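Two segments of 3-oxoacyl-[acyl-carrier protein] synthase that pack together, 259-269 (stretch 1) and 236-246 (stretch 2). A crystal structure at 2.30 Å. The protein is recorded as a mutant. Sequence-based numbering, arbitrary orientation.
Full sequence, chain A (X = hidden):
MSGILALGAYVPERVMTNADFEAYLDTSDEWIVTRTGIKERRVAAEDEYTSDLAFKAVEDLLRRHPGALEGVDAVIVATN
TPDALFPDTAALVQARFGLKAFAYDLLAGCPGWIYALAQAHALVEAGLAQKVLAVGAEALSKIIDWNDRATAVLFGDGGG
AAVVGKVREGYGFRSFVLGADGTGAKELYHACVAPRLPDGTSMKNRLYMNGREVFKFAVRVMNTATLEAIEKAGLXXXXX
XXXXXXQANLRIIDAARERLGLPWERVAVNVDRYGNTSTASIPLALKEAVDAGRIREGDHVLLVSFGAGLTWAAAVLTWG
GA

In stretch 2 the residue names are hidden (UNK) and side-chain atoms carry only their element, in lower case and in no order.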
# COMPACT_ATOMS: atom_id res chain seq x y z
N ARG A 259 0.90 7.44 -31.93
CA ARG A 259 -0.38 8.04 -31.60
C ARG A 259 -0.26 9.44 -30.97
O ARG A 259 -1.26 10.08 -30.69
CB ARG A 259 -1.17 7.13 -30.65
CG ARG A 259 -2.05 6.10 -31.33
CD ARG A 259 -3.14 5.60 -30.37
NE ARG A 259 -4.15 4.78 -31.05
CZ ARG A 259 -5.22 4.27 -30.47
NH1 ARG A 259 -5.44 4.50 -29.18
NH2 ARG A 259 -6.08 3.54 -31.17
N LEU A 260 0.97 9.90 -30.74
CA LEU A 260 1.17 11.22 -30.15
C LEU A 260 2.04 12.15 -31.00
O LEU A 260 2.34 13.28 -30.59
CB LEU A 260 1.79 11.08 -28.76
CG LEU A 260 0.86 10.55 -27.67
CD1 LEU A 260 1.63 10.39 -26.37
CD2 LEU A 260 -0.30 11.51 -27.48
N GLY A 261 2.43 11.68 -32.18
CA GLY A 261 3.27 12.49 -33.06
C GLY A 261 4.59 12.80 -32.39
O GLY A 261 4.96 13.98 -32.22
N LEU A 262 5.31 11.75 -32.01
CA LEU A 262 6.59 11.90 -31.33
C LEU A 262 7.77 11.15 -31.91
O LEU A 262 7.64 10.02 -32.40
CB LEU A 262 6.44 11.49 -29.86
CG LEU A 262 5.69 12.41 -28.90
CD1 LEU A 262 5.53 11.70 -27.56
CD2 LEU A 262 6.45 13.73 -28.73
N PRO A 263 8.95 11.79 -31.88
CA PRO A 263 10.22 11.23 -32.37
C PRO A 263 10.86 10.44 -31.22
O PRO A 263 10.75 10.86 -30.06
CB PRO A 263 11.02 12.48 -32.75
CG PRO A 263 10.55 13.48 -31.74
CD PRO A 263 9.06 13.25 -31.67
N TRP A 264 11.50 9.32 -31.53
CA TRP A 264 12.12 8.49 -30.49
C TRP A 264 13.06 9.23 -29.54
O TRP A 264 13.36 8.74 -28.45
CB TRP A 264 12.87 7.33 -31.13
CG TRP A 264 11.97 6.21 -31.51
CD1 TRP A 264 11.59 5.85 -32.77
CD2 TRP A 264 11.34 5.28 -30.63
NE1 TRP A 264 10.76 4.76 -32.73
CE2 TRP A 264 10.59 4.38 -31.42
CE3 TRP A 264 11.33 5.11 -29.23
CZ2 TRP A 264 9.84 3.34 -30.88
CZ3 TRP A 264 10.59 4.07 -28.69
CH2 TRP A 264 9.85 3.20 -29.51
N GLU A 265 13.50 10.41 -29.95
CA GLU A 265 14.41 11.24 -29.15
C GLU A 265 13.72 11.84 -27.91
O GLU A 265 14.38 12.20 -26.94
CB GLU A 265 14.94 12.37 -30.02
CG GLU A 265 13.82 13.13 -30.70
CD GLU A 265 14.31 14.26 -31.57
OE1 GLU A 265 14.96 15.18 -31.04
OE2 GLU A 265 14.02 14.22 -32.78
N ARG A 266 12.40 11.95 -27.97
CA ARG A 266 11.62 12.51 -26.87
C ARG A 266 10.90 11.41 -26.10
O ARG A 266 9.90 11.66 -25.43
CB ARG A 266 10.62 13.53 -27.40
CG ARG A 266 11.25 14.85 -27.81
CD ARG A 266 10.30 15.67 -28.66
NE ARG A 266 9.05 15.98 -27.98
CZ ARG A 266 8.05 16.67 -28.53
NH1 ARG A 266 8.17 17.12 -29.76
NH2 ARG A 266 6.95 16.91 -27.83
N VAL A 267 11.42 10.19 -26.20
CA VAL A 267 10.86 9.03 -25.52
C VAL A 267 11.99 8.21 -24.92
O VAL A 267 12.96 7.89 -25.60
CB VAL A 267 10.09 8.14 -26.49
CG1 VAL A 267 9.76 6.81 -25.81
CG2 VAL A 267 8.82 8.84 -26.93
N ALA A 268 11.84 7.86 -23.64
CA ALA A 268 12.84 7.08 -22.92
C ALA A 268 12.65 5.58 -23.08
O ALA A 268 11.55 5.06 -22.93
CB ALA A 268 12.81 7.44 -21.45
N VAL A 269 13.73 4.87 -23.38
CA VAL A 269 13.65 3.42 -23.55
C VAL A 269 14.81 2.70 -22.90
O VAL A 269 15.93 3.20 -22.88
CB VAL A 269 13.65 3.00 -25.05
CG1 VAL A 269 13.30 1.52 -25.18
CG2 VAL A 269 12.66 3.85 -25.85
N UNK A 236 1.18 21.48 -23.54
CA UNK A 236 0.80 20.76 -24.74
C UNK A 236 1.98 19.84 -25.00
O UNK A 236 3.07 20.09 -24.50
c UNK A 236 -0.11 22.96 -25.56
o UNK A 236 1.94 22.06 -26.45
c UNK A 236 0.64 21.69 -25.96
N UNK A 237 1.78 18.78 -25.80
CA UNK A 237 2.85 17.83 -26.11
C UNK A 237 4.18 18.51 -26.47
O UNK A 237 5.26 18.06 -26.09
c UNK A 237 2.27 17.03 -27.28
c UNK A 237 0.54 18.43 -26.51
c UNK A 237 0.80 17.00 -26.95
N UNK A 238 4.08 19.61 -27.20
CA UNK A 238 5.25 20.36 -27.64
C UNK A 238 6.03 20.96 -26.47
O UNK A 238 7.16 21.39 -26.64
o UNK A 238 3.27 18.76 -30.02
c UNK A 238 4.26 20.93 -29.91
c UNK A 238 3.11 19.96 -29.68
o UNK A 238 2.06 20.39 -29.15
c UNK A 238 4.84 21.46 -28.61
N UNK A 239 5.41 20.99 -25.30
CA UNK A 239 6.08 21.53 -24.12
C UNK A 239 6.86 20.44 -23.39
O UNK A 239 7.70 20.74 -22.53
o UNK A 239 3.33 23.62 -23.83
c UNK A 239 4.55 23.49 -23.63
o UNK A 239 5.38 24.41 -23.78
c UNK A 239 5.06 22.14 -23.16
N UNK A 240 6.61 19.18 -23.76
CA UNK A 240 7.27 18.05 -23.11
C UNK A 240 8.63 17.69 -23.69
O UNK A 240 8.73 17.28 -24.84
c UNK A 240 4.97 17.11 -22.60
c UNK A 240 6.36 16.78 -23.15
c UNK A 240 6.98 15.69 -22.30
c UNK A 240 4.97 17.70 -21.18
N UNK A 241 9.67 17.85 -22.87
CA UNK A 241 11.06 17.53 -23.24
C UNK A 241 11.29 16.03 -23.42
O UNK A 241 11.99 15.60 -24.34
c UNK A 241 13.48 17.63 -22.27
c UNK A 241 12.01 18.09 -22.16
n UNK A 241 13.99 19.46 -23.86
n UNK A 241 15.27 19.40 -25.78
n UNK A 241 14.36 21.39 -25.07
c UNK A 241 14.55 20.08 -24.90
c UNK A 241 14.12 18.03 -23.59
N UNK A 242 10.72 15.21 -22.54
CA UNK A 242 10.88 13.77 -22.66
C UNK A 242 9.72 13.01 -22.04
O UNK A 242 9.25 13.35 -20.95
c UNK A 242 13.73 11.62 -21.05
c UNK A 242 12.58 11.85 -22.02
c UNK A 242 12.20 13.34 -22.01
c UNK A 242 12.99 11.42 -23.41
N UNK A 243 9.24 12.00 -22.76
CA UNK A 243 8.14 11.17 -22.30
C UNK A 243 8.79 9.92 -21.76
O UNK A 243 9.61 9.32 -22.43
c UNK A 243 4.77 14.03 -24.88
c UNK A 243 7.21 10.78 -23.46
c UNK A 243 6.15 14.10 -25.01
c UNK A 243 6.94 13.04 -24.55
c UNK A 243 4.97 11.86 -23.85
c UNK A 243 4.18 12.91 -24.30
c UNK A 243 6.36 11.91 -23.96
N UNK A 244 8.41 9.54 -20.54
CA UNK A 244 8.97 8.37 -19.90
C UNK A 244 7.82 7.45 -19.56
O UNK A 244 7.07 7.67 -18.60
c UNK A 244 10.62 7.58 -18.19
c UNK A 244 9.74 8.74 -18.63
c UNK A 244 10.58 9.99 -18.88
N UNK A 245 7.65 6.40 -20.37
CA UNK A 245 6.58 5.43 -20.17
C UNK A 245 7.04 4.19 -19.43
O UNK A 245 8.23 3.93 -19.30
c UNK A 245 6.19 5.08 -21.59
c UNK A 245 8.21 6.29 -21.74
c UNK A 245 7.55 5.01 -22.26
N UNK A 246 6.07 3.42 -18.95
CA UNK A 246 6.36 2.17 -18.29
C UNK A 246 7.11 1.36 -19.36
O UNK A 246 6.72 1.38 -20.52
n UNK A 246 5.93 -1.76 -16.40
c UNK A 246 5.24 0.09 -17.37
n UNK A 246 4.25 -0.88 -17.41
c UNK A 246 6.29 -0.48 -16.73
c UNK A 246 5.05 1.46 -17.93
c UNK A 246 4.69 -1.98 -16.82

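Position 236 carries one carbon bearing an oxygen and a second carbon, and lies out of reach of stretch 1; the branched pattern is that of Thr236. At 237 three carbons close a ring onto the backbone nitrogen, and the backbone O lies close to the guanidinium of Arg266, near its plane, which gives Pro237. Its CA-to-CB bond points toward stretch 1, and Pro237 O is 2.7 Å from Arg266 NH2, although the angle is too poor for a hydrogen bond. Position 238 has three carbons in a chain, the third with two oxygens, and its CA lies near the guanidinium of Arg266: Glu238. One of these oxygens, OE1, accepts a hydrogen bond from Thr236 OG1 at 3.2 Å. At 239 the chain is one carbon shorter, again ends in two oxygens and makes no contact with stretch 1, giving Asp239, whose OD2 accepts a hydrogen bond from Thr236 N at 3.0 Å.

At 240 four carbons fork at the first, with one arm two carbons long, and the backbone O approaches Arg266; this is Ile240. Its CA-to-CB bond points sideways, and Ile240 O sits 3.4 Å from Arg266 NE. Position 241 shows three carbons, a nitrogen, and a carbon carrying two more nitrogens, with its backbone O near the Arg266 side chain: Arg241. Its CA-to-CB bond points away from stretch 1; Arg241 O lies 3.6 Å from Arg266 CG.

At 242 four carbons fork at the second, and one terminal carbon reaches the backbone of stretch 1, as fits Leu242; its CD1 is 3.4 Å from Val267 N. Position 243 has one carbon and then a six-carbon ring with no heteroatom; a methyl of Leu262 lies over one face of the ring, and Leu260 is also in contact. This is Phe243. Leu262 CD1 sits 3.4 Å from the centroid of the Phe243 ring and almost on its normal, a CH-pi contact. Leu260 CD1 adds an apolar contact, 4.1 Å from Phe243 CE2.

One carbon carrying two others, one of them near the Ala268 methyl, marks 244 as Val244, whose CA-to-CB bond points away although CG1 still lies 3.9 Å from Ala268 CB. At 245 three carbons again close onto the backbone nitrogen, and the ring meets Ala268, making Pro245; its CD is 3.8 Å from Ala268 O. Position 246 has one carbon and a five-membered ring of three carbons and two nitrogens, beyond reach of stretch 1: His246, hydrogen-bonded elsewhere in the structure.

The contact turns on a single beta bridge between Val267 and Phe243. Phe243 N donates to Arg266 O at 2.8 Å and Ala268 N donates to Phe243 O at 2.9 Å, so both polar backbone atoms of Phe243 are engaged across the interface. Around this bridge, the Phe243 ring packs with Leu260 and Leu262, Leu242 and Val244 meet Ala268, and Arg266 extends its guanidinium to the carbonyl of Pro237.

Stretch 2 (236-246) TPEDIRLFVPH
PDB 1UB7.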